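Local atomic coordinates of lactaldehyde dehydrogenase (Escherichia coli, PDB entry 2IMP), a protein that oxidises L-lactaldehyde irreversibly to L-lactate with NAD(+), also acting on glycolaldehyde, in the breakdown of L-fucose and L-rhamnose. Residues M224-G229 with H467-T472; I159-A164 with G458-K463; D51-A56 with L143-G148. All blocks are in the same frame, centred on the assembly; numbering follows the deposited sequence.

Overall arrangement
All three contacts lie in the part of the aldehyde dehydrogenase fold built on the mixed sheet of strands 134-149, 172-176, 222-227 and 470-478. Along the chain, contact 3 closes before the other two open; the segments of contacts 2 and 1 then alternate, 159-164, 224-229, 458-463, 467-472. The centres of contacts 1 and 2 lie about 8 Å apart. Those of contacts 1 and 3 are about 13 Å apart, and those of contacts 2 and 3 about 17 Å. K162 of contact 2 reaches S226 and T228 of contact 1, while T147 of contact 3 pairs by backbone bonds with strand 222-227. One framework thus links the outer helix 43-62, the NADH site and the lactate pocket.

Contact 1. Residues M224-G229 with H467-T472; sequences MVSMTG and HEYLQT. With NAI (1,4-dihydronicotinamide adenine dinucleotide), chain D.
A Met-aromatic contact joins the strand leading into the cofactor site, through M224, to Y469 in the turn leading into the C-terminal strand. The evidence is the sulfur, M224 SD, which lies above the face of the Y469 ring at a distance, 5.3 Å from its centroid. The methyl comes closer in a CH-pi contact: M224 CE stands 3.5 Å from the centroid of the Y469 ring and 18° off its normal. CE is offset toward the rim, and its closest ring atom is Y469 CE2 at 3.3 Å. The M224 chain is extended until it bends at its last torsion (chi3 80°), which carries the methyl to the ring. M224 SD also passes 3.6 Å from E468 O, a carbonyl hydrogen-bonded to K247.

At the polar end of the tyrosine a water, 2.5 Å from both S226 OG and Y469 OH, apparently bridges the two hydroxyls, though both distances are unusually short and so doubtful in detail. S226 OG is also hydrogen-bonded to K162 NZ of helix 155-168, its strongest polar partner, and the same helix packs on Y469 through K162, P165 and A166. A leucine in place of Y469 would probably cost the M224 methyl its aromatic face and leave the water without its second hydroxyl.

The backbone at Y469 lies in a type I beta turn from H467 to L470, with L470 N bonded to H467 O at 3.0 Å. Beyond strand 224-227 the chain meets NADH, G229 CA approaching bridging oxygen O3 of its diphosphate to 3.6 Å, next to NAD-binding S230. Such a strand end followed by a glycine-containing loop at the dinucleotide diphosphate is typical of the Rossmann-like NAD-binding domain of aldehyde dehydrogenases.

Contact 2. Residues I159-A164 with G458-K463; sequences IARKMA and GGADGK. With LAC (lactic acid), chain E.
The charged interaction comes first: NE and NH2 of R161 each hold one oxygen of D461. R161 NE donates to D461 OD1 at 2.9 Å by a nearly straight bond, and R161 NH2 donates to D461 OD2 at 2.8 Å on its syn lone pair. The guanidinium and carboxylate planes are turned only 29° from each other. R161 CG is anti to the backbone N (chi1 -167°), and a bend farther along the chain turns the guanidinium edge to D461. The carboxylate has a further partner in Y111, which bonds to OD1, while R161 NH2 also forms a salt bridge with E443.

This double grip should restrict the rotation of the guanidinium, leaving R161 NH1 to meet the bound product, lactate. It donates to lactate O at 2.8 Å with an angle of 176°, the oxygen lying in the guanidinium plane at its edge. D461 thus probably acts as a second-shell residue, helping to hold R161, a lactate-binding residue; N286 and E251 also bond the ligand, which is present at half occupancy.

Apolar contact is slight. The methyl of A460 approaches the arginine chain obliquely, A460 CB standing 3.8 Å from R161 NE, and it touches the CG and CD methylenes as well.

Water supplies the remaining tie. One molecule donates to R161 O at 3.2 Å and accepts from D461 N at 2.8 Å, coupling the backbones of the two segments.

In the fold, R161 projects from helix 155-168, beside Y111 of helix 98-116, while I159 and M163 of the same helix pack on helix 183-195 and strand 172-176; D461 lies in the approach to helix 462-467, whose K463 forms salt bridges with E123 and E125 of two neighbouring subunits.

Contact 3. Residues D51-A56 with L143-G148; sequences DAAERA and LGVTTG
V145 meets the backbone of helix 43-62 at E54, and this is the tight part of the contact. Its CG2 methyl lies 3.5 Å from E54 CA and equally 3.5 Å from E54 N, so the branch rests against the helix main chain more closely than against any side chain. The carbonyl carbon of A53 is the next neighbour, A53 C standing 3.8 Å from V145 CG2. The other branch, CG1, is anti to the backbone N (chi1 173°) and touches the A53 methyl, A53 CB to V145 CG1 being 4.0 Å. E54 CA and V145 CA are 6.0 Å apart, the shortest such separation across the two segments; the small side chain of A53 is consistent with this close approach.

The looser side begins at E54. Its CB only grazes the valine, 3.9 Å from V145 CG2, and the chain then runs out extended to a carboxylate that forms a salt bridge with K221. D51, one turn earlier on the helix, pairs with the same lysine. R55 points away from the strand and forms a salt bridge with D12. Charged groups thus occupy the outer part of the helix, whereas A53 and V145 are buried.

The strand itself is held from both flanks. G144 and T146 make backbone hydrogen bonds to T172 of strand 172-176, and V145 pairs with A223 of strand 222-227, placing this strand between two parallel neighbours. Side chains alternate accordingly: V145 faces the helix, while T146 turns from it and touches N171 and Y469. A helix laid through its backbone and one alanine on the face of a mixed sheet, against a strand flanked by two parallel neighbours, is the alpha/beta layering characteristic of the Rossmann-like domain in aldehyde dehydrogenases.

Contact 1. Residues M224-G229 with H467-T472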
# COMPACT_ATOMS: atom_id res chain seq x y z
N MET A 224 -13.94 -5.13 -20.39
CA MET A 224 -12.54 -5.33 -20.72
C MET A 224 -12.27 -6.62 -21.51
O MET A 224 -12.84 -7.67 -21.22
CB MET A 224 -11.67 -5.34 -19.45
CG MET A 224 -10.17 -5.57 -19.74
SD MET A 224 -9.05 -5.42 -18.31
CE MET A 224 -9.29 -7.04 -17.51
N VAL A 225 -11.42 -6.50 -22.52
CA VAL A 225 -11.01 -7.66 -23.29
C VAL A 225 -9.55 -8.02 -23.00
O VAL A 225 -8.65 -7.18 -23.11
CB VAL A 225 -11.20 -7.44 -24.83
CG1 VAL A 225 -10.40 -6.23 -25.31
CG2 VAL A 225 -10.76 -8.70 -25.57
N SER A 226 -9.33 -9.25 -22.56
CA SER A 226 -7.99 -9.73 -22.26
C SER A 226 -7.50 -10.76 -23.27
O SER A 226 -8.19 -11.73 -23.56
CB SER A 226 -7.95 -10.34 -20.85
OG SER A 226 -6.66 -10.85 -20.57
N MET A 227 -6.30 -10.54 -23.79
CA MET A 227 -5.76 -11.45 -24.78
C MET A 227 -4.25 -11.66 -24.74
O MET A 227 -3.48 -10.75 -24.44
CB MET A 227 -6.18 -10.99 -26.19
CG MET A 227 -5.51 -11.74 -27.34
SD MET A 227 -3.96 -10.98 -27.91
CE MET A 227 -3.51 -12.08 -29.25
N THR A 228 -3.85 -12.89 -25.01
CA THR A 228 -2.45 -13.26 -25.08
C THR A 228 -2.14 -13.92 -26.43
O THR A 228 -2.94 -14.75 -26.90
CB THR A 228 -2.07 -14.21 -23.94
OG1 THR A 228 -2.30 -13.56 -22.68
CG2 THR A 228 -0.60 -14.60 -24.03
N GLY A 229 -1.03 -13.54 -27.06
CA GLY A 229 -0.68 -14.11 -28.35
C GLY A 229 0.17 -13.21 -29.24
O GLY A 229 1.06 -12.51 -28.75
N HIS A 467 -5.57 -6.41 -9.79
CA HIS A 467 -6.12 -5.06 -9.91
C HIS A 467 -6.57 -4.69 -11.33
O HIS A 467 -7.38 -3.78 -11.49
CB HIS A 467 -5.11 -4.04 -9.37
CG HIS A 467 -4.98 -4.06 -7.88
ND1 HIS A 467 -4.02 -3.34 -7.20
CD2 HIS A 467 -5.70 -4.71 -6.93
CE1 HIS A 467 -4.15 -3.55 -5.90
NE2 HIS A 467 -5.17 -4.37 -5.71
N GLU A 468 -6.04 -5.37 -12.34
CA GLU A 468 -6.48 -5.10 -13.71
C GLU A 468 -8.00 -5.36 -13.86
O GLU A 468 -8.65 -4.81 -14.74
CB GLU A 468 -5.73 -5.98 -14.72
CG GLU A 468 -4.25 -5.66 -14.96
CD GLU A 468 -4.01 -4.21 -15.38
OE1 GLU A 468 -4.90 -3.60 -16.01
OE2 GLU A 468 -2.91 -3.69 -15.09
N TYR A 469 -8.53 -6.21 -12.97
CA TYR A 469 -9.95 -6.55 -13.00
C TYR A 469 -10.82 -5.74 -12.05
O TYR A 469 -11.98 -6.08 -11.77
CB TYR A 469 -10.13 -8.05 -12.74
CG TYR A 469 -9.72 -8.88 -13.93
CD1 TYR A 469 -8.39 -9.26 -14.13
CD2 TYR A 469 -10.65 -9.21 -14.92
CE1 TYR A 469 -8.00 -9.95 -15.28
CE2 TYR A 469 -10.27 -9.90 -16.07
CZ TYR A 469 -8.95 -10.27 -16.25
OH TYR A 469 -8.56 -10.92 -17.40
N LEU A 470 -10.25 -4.66 -11.55
CA LEU A 470 -10.94 -3.77 -10.65
C LEU A 470 -10.90 -2.32 -11.11
O LEU A 470 -9.97 -1.90 -11.79
CB LEU A 470 -10.32 -3.86 -9.25
CG LEU A 470 -10.53 -5.16 -8.47
CD1 LEU A 470 -9.54 -5.23 -7.31
CD2 LEU A 470 -11.97 -5.22 -7.98
N GLN A 471 -11.95 -1.58 -10.78
CA GLN A 471 -12.00 -0.17 -11.09
C GLN A 471 -12.45 0.60 -9.86
O GLN A 471 -13.08 0.04 -8.96
CB GLN A 471 -12.91 0.12 -12.29
CG GLN A 471 -14.38 -0.19 -12.10
CD GLN A 471 -15.16 -0.04 -13.40
OE1 GLN A 471 -14.72 0.66 -14.32
NE2 GLN A 471 -16.31 -0.69 -13.48
N THR A 472 -12.13 1.88 -9.82
CA THR A 472 -12.45 2.66 -8.65
C THR A 472 -13.73 3.48 -8.68
O THR A 472 -14.18 3.95 -9.73
CB THR A 472 -11.30 3.63 -8.33
OG1 THR A 472 -11.10 4.51 -9.44
CG2 THR A 472 -10.01 2.86 -8.08
PA NAI D . -2.60 -15.40 -32.29
O1A NAI D . -2.74 -13.95 -32.04
O2A NAI D . -2.53 -15.74 -33.78
O5B NAI D . -3.82 -16.16 -31.60
C5B NAI D . -4.16 -16.04 -30.23
C4B NAI D . -5.67 -15.84 -30.02
O4B NAI D . -6.13 -14.63 -30.63
C3B NAI D . -6.54 -16.96 -30.62
O3B NAI D . -7.58 -17.31 -29.71
C2B NAI D . -7.03 -16.35 -31.92
O2B NAI D . -8.19 -16.92 -32.46
C1B NAI D . -7.20 -14.89 -31.54
N9A NAI D . -7.14 -13.96 -32.70
C8A NAI D . -6.34 -13.97 -33.84
N7A NAI D . -6.67 -12.90 -34.62
C5A NAI D . -7.66 -12.21 -34.01
C6A NAI D . -8.37 -11.04 -34.35
N6A NAI D . -8.11 -10.39 -35.48
N1A NAI D . -9.36 -10.56 -33.48
C2A NAI D . -9.64 -11.23 -32.28
N3A NAI D . -8.93 -12.39 -31.95
C4A NAI D . -7.95 -12.87 -32.80
O3 NAI D . -1.27 -15.83 -31.51
PN NAI D . -0.74 -17.33 -31.23
O1N NAI D . -1.80 -18.16 -30.63
O2N NAI D . 0.54 -17.19 -30.46
O5D NAI D . -0.37 -17.80 -32.73
C5D NAI D . -1.13 -18.68 -33.52
C4D NAI D . -0.44 -18.78 -34.86
O4D NAI D . -1.30 -19.45 -35.78
C3D NAI D . 0.09 -17.57 -35.67
O3D NAI D . 1.51 -17.52 -35.59
C2D NAI D . -0.41 -17.76 -37.08
O2D NAI D . 0.56 -17.43 -38.05
C1D NAI D . -0.82 -19.21 -37.09
N1N NAI D . -1.84 -19.46 -38.15
C2N NAI D . -3.18 -19.23 -37.83
C3N NAI D . -4.19 -19.47 -38.80
C7N NAI D . -5.65 -19.23 -38.47
O7N NAI D . -6.60 -19.47 -39.45
N7N NAI D . -6.07 -18.80 -37.28
C4N NAI D . -3.80 -19.93 -40.10
C5N NAI D . -2.43 -20.16 -40.41
C6N NAI D . -1.45 -19.91 -39.42
O HOH W 1 -6.21 -10.59 -18.11

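Contact 2. Residues I159-A164 with G458-K463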
# COMPACT_ATOMS: atom_id res chain seq x y z
N ILE A 159 -6.15 -19.90 -19.35
CA ILE A 159 -7.56 -19.82 -19.01
C ILE A 159 -7.69 -19.25 -17.58
O ILE A 159 -8.43 -18.31 -17.33
CB ILE A 159 -8.24 -21.21 -19.00
CG1 ILE A 159 -8.24 -21.84 -20.39
CG2 ILE A 159 -9.67 -21.08 -18.51
CD1 ILE A 159 -8.69 -23.30 -20.38
N ALA A 160 -6.94 -19.86 -16.67
CA ALA A 160 -6.93 -19.45 -15.28
C ALA A 160 -6.33 -18.06 -15.06
O ALA A 160 -6.84 -17.27 -14.26
CB ALA A 160 -6.16 -20.48 -14.44
N ARG A 161 -5.25 -17.77 -15.79
CA ARG A 161 -4.60 -16.48 -15.66
C ARG A 161 -5.57 -15.30 -15.87
O ARG A 161 -5.37 -14.21 -15.32
CB ARG A 161 -3.44 -16.38 -16.65
CG ARG A 161 -2.51 -15.20 -16.38
CD ARG A 161 -1.36 -15.19 -17.39
NE ARG A 161 -0.07 -15.09 -16.72
CZ ARG A 161 1.11 -15.16 -17.34
NH1 ARG A 161 1.16 -15.34 -18.66
NH2 ARG A 161 2.23 -15.07 -16.63
N LYS A 162 -6.62 -15.54 -16.65
CA LYS A 162 -7.61 -14.51 -16.89
C LYS A 162 -8.90 -14.68 -16.05
O LYS A 162 -9.33 -13.74 -15.39
CB LYS A 162 -7.96 -14.43 -18.38
CG LYS A 162 -6.74 -14.21 -19.27
CD LYS A 162 -7.11 -14.14 -20.75
CE LYS A 162 -5.85 -14.18 -21.63
NZ LYS A 162 -4.91 -13.06 -21.34
N MET A 163 -9.48 -15.88 -16.05
CA MET A 163 -10.72 -16.12 -15.30
C MET A 163 -10.62 -16.08 -13.75
O MET A 163 -11.55 -15.64 -13.09
CB MET A 163 -11.36 -17.46 -15.74
CG MET A 163 -10.72 -18.73 -15.18
SD MET A 163 -11.22 -19.13 -13.48
CE MET A 163 -12.87 -19.77 -13.74
N ALA A 164 -9.49 -16.53 -13.19
CA ALA A 164 -9.33 -16.52 -11.74
C ALA A 164 -9.41 -15.10 -11.12
O ALA A 164 -10.22 -14.85 -10.23
CB ALA A 164 -8.00 -17.20 -11.36
N GLY A 458 -1.16 -3.28 -19.74
CA GLY A 458 -1.64 -3.82 -18.48
C GLY A 458 -0.73 -4.98 -18.13
O GLY A 458 0.47 -4.95 -18.44
N GLY A 459 -1.27 -6.02 -17.51
CA GLY A 459 -0.43 -7.15 -17.16
C GLY A 459 -1.17 -8.23 -16.43
O GLY A 459 -2.39 -8.14 -16.24
N ALA A 460 -0.44 -9.27 -16.03
CA ALA A 460 -1.02 -10.40 -15.31
C ALA A 460 -0.19 -10.89 -14.10
O ALA A 460 1.02 -10.62 -14.01
CB ALA A 460 -1.26 -11.56 -16.28
N ASP A 461 -0.86 -11.62 -13.22
CA ASP A 461 -0.28 -12.20 -12.01
C ASP A 461 -0.14 -11.24 -10.81
O ASP A 461 -0.14 -10.01 -10.96
CB ASP A 461 1.11 -12.81 -12.30
CG ASP A 461 1.12 -13.70 -13.54
OD1 ASP A 461 0.06 -14.19 -13.97
OD2 ASP A 461 2.22 -13.93 -14.08
N GLY A 462 -0.04 -11.83 -9.62
CA GLY A 462 0.13 -11.06 -8.40
C GLY A 462 -0.93 -10.03 -8.13
O GLY A 462 -2.00 -10.04 -8.74
N LYS A 463 -0.63 -9.13 -7.20
CA LYS A 463 -1.56 -8.08 -6.82
C LYS A 463 -1.95 -7.15 -8.00
O LYS A 463 -3.12 -6.81 -8.18
CB LYS A 463 -0.93 -7.24 -5.70
CG LYS A 463 -1.83 -6.15 -5.15
CD LYS A 463 -1.08 -5.32 -4.11
CE LYS A 463 0.12 -4.61 -4.74
NZ LYS A 463 0.95 -3.91 -3.72
C LAC E . 3.92 -16.58 -20.52
CA LAC E . 3.30 -17.07 -21.80
CB LAC E . 2.56 -18.39 -21.54
O LAC E . 3.57 -15.51 -20.03
OHN LAC E . 2.34 -16.11 -22.27
OXT LAC E . 4.88 -17.31 -19.94
O HOH W 2 -3.55 -12.11 -13.66

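Contact 3. Residues D51-A56 with L143-G148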
# COMPACT_ATOMS: atom_id res chain seq x y z
N ASP A 51 -24.32 -11.91 -23.25
CA ASP A 51 -25.59 -11.56 -22.64
C ASP A 51 -25.85 -12.37 -21.36
O ASP A 51 -26.40 -11.86 -20.38
CB ASP A 51 -26.76 -11.76 -23.62
CG ASP A 51 -26.75 -10.76 -24.76
OD1 ASP A 51 -26.27 -9.62 -24.55
OD2 ASP A 51 -27.23 -11.10 -25.86
N ALA A 52 -25.45 -13.64 -21.39
CA ALA A 52 -25.60 -14.49 -20.23
C ALA A 52 -24.69 -14.01 -19.08
O ALA A 52 -25.09 -13.96 -17.91
CB ALA A 52 -25.26 -15.94 -20.60
N ALA A 53 -23.46 -13.65 -19.43
CA ALA A 53 -22.51 -13.14 -18.45
C ALA A 53 -23.03 -11.84 -17.80
O ALA A 53 -22.85 -11.62 -16.60
CB ALA A 53 -21.17 -12.89 -19.11
N GLU A 54 -23.67 -11.01 -18.61
CA GLU A 54 -24.24 -9.77 -18.12
C GLU A 54 -25.38 -10.01 -17.11
O GLU A 54 -25.43 -9.37 -16.06
CB GLU A 54 -24.75 -8.92 -19.29
CG GLU A 54 -25.34 -7.58 -18.88
CD GLU A 54 -25.88 -6.81 -20.07
OE1 GLU A 54 -26.86 -7.28 -20.69
OE2 GLU A 54 -25.32 -5.74 -20.40
N ARG A 55 -26.27 -10.94 -17.44
CA ARG A 55 -27.37 -11.26 -16.54
C ARG A 55 -26.91 -11.78 -15.17
O ARG A 55 -27.52 -11.49 -14.15
CB ARG A 55 -28.31 -12.31 -17.16
CG ARG A 55 -29.11 -11.85 -18.38
CD ARG A 55 -30.30 -12.79 -18.64
NE ARG A 55 -29.89 -14.16 -18.99
CZ ARG A 55 -29.49 -14.53 -20.21
NH1 ARG A 55 -29.43 -13.64 -21.20
NH2 ARG A 55 -29.15 -15.79 -20.44
N ALA A 56 -25.82 -12.54 -15.16
CA ALA A 56 -25.30 -13.12 -13.92
C ALA A 56 -24.37 -12.23 -13.09
O ALA A 56 -24.20 -12.46 -11.89
CB ALA A 56 -24.58 -14.42 -14.24
N LEU A 143 -15.41 -4.73 -12.92
CA LEU A 143 -15.63 -4.05 -14.19
C LEU A 143 -17.01 -4.41 -14.77
O LEU A 143 -17.69 -3.58 -15.36
CB LEU A 143 -14.56 -4.46 -15.21
CG LEU A 143 -13.11 -4.29 -14.76
CD1 LEU A 143 -12.17 -4.66 -15.92
CD2 LEU A 143 -12.90 -2.84 -14.31
N GLY A 144 -17.39 -5.66 -14.56
CA GLY A 144 -18.66 -6.14 -15.06
C GLY A 144 -18.38 -7.38 -15.89
O GLY A 144 -17.89 -8.38 -15.36
N VAL A 145 -18.69 -7.31 -17.18
CA VAL A 145 -18.43 -8.43 -18.07
C VAL A 145 -17.07 -8.34 -18.77
O VAL A 145 -16.76 -7.32 -19.39
CB VAL A 145 -19.51 -8.53 -19.18
CG1 VAL A 145 -19.10 -9.60 -20.20
CG2 VAL A 145 -20.87 -8.87 -18.57
N THR A 146 -16.27 -9.39 -18.66
CA THR A 146 -14.96 -9.41 -19.30
C THR A 146 -14.79 -10.60 -20.25
O THR A 146 -15.52 -11.60 -20.16
CB THR A 146 -13.79 -9.44 -18.26
OG1 THR A 146 -13.72 -10.73 -17.64
CG2 THR A 146 -14.02 -8.38 -17.16
N THR A 147 -13.86 -10.48 -21.19
CA THR A 147 -13.61 -11.56 -22.13
C THR A 147 -12.13 -11.93 -22.21
O THR A 147 -11.25 -11.10 -21.96
CB THR A 147 -14.14 -11.21 -23.55
OG1 THR A 147 -13.45 -10.06 -24.06
CG2 THR A 147 -15.63 -10.91 -23.50
N GLY A 148 -11.88 -13.19 -22.55
CA GLY A 148 -10.52 -13.67 -22.65
C GLY A 148 -10.29 -14.43 -23.94
O GLY A 148 -11.03 -15.36 -24.28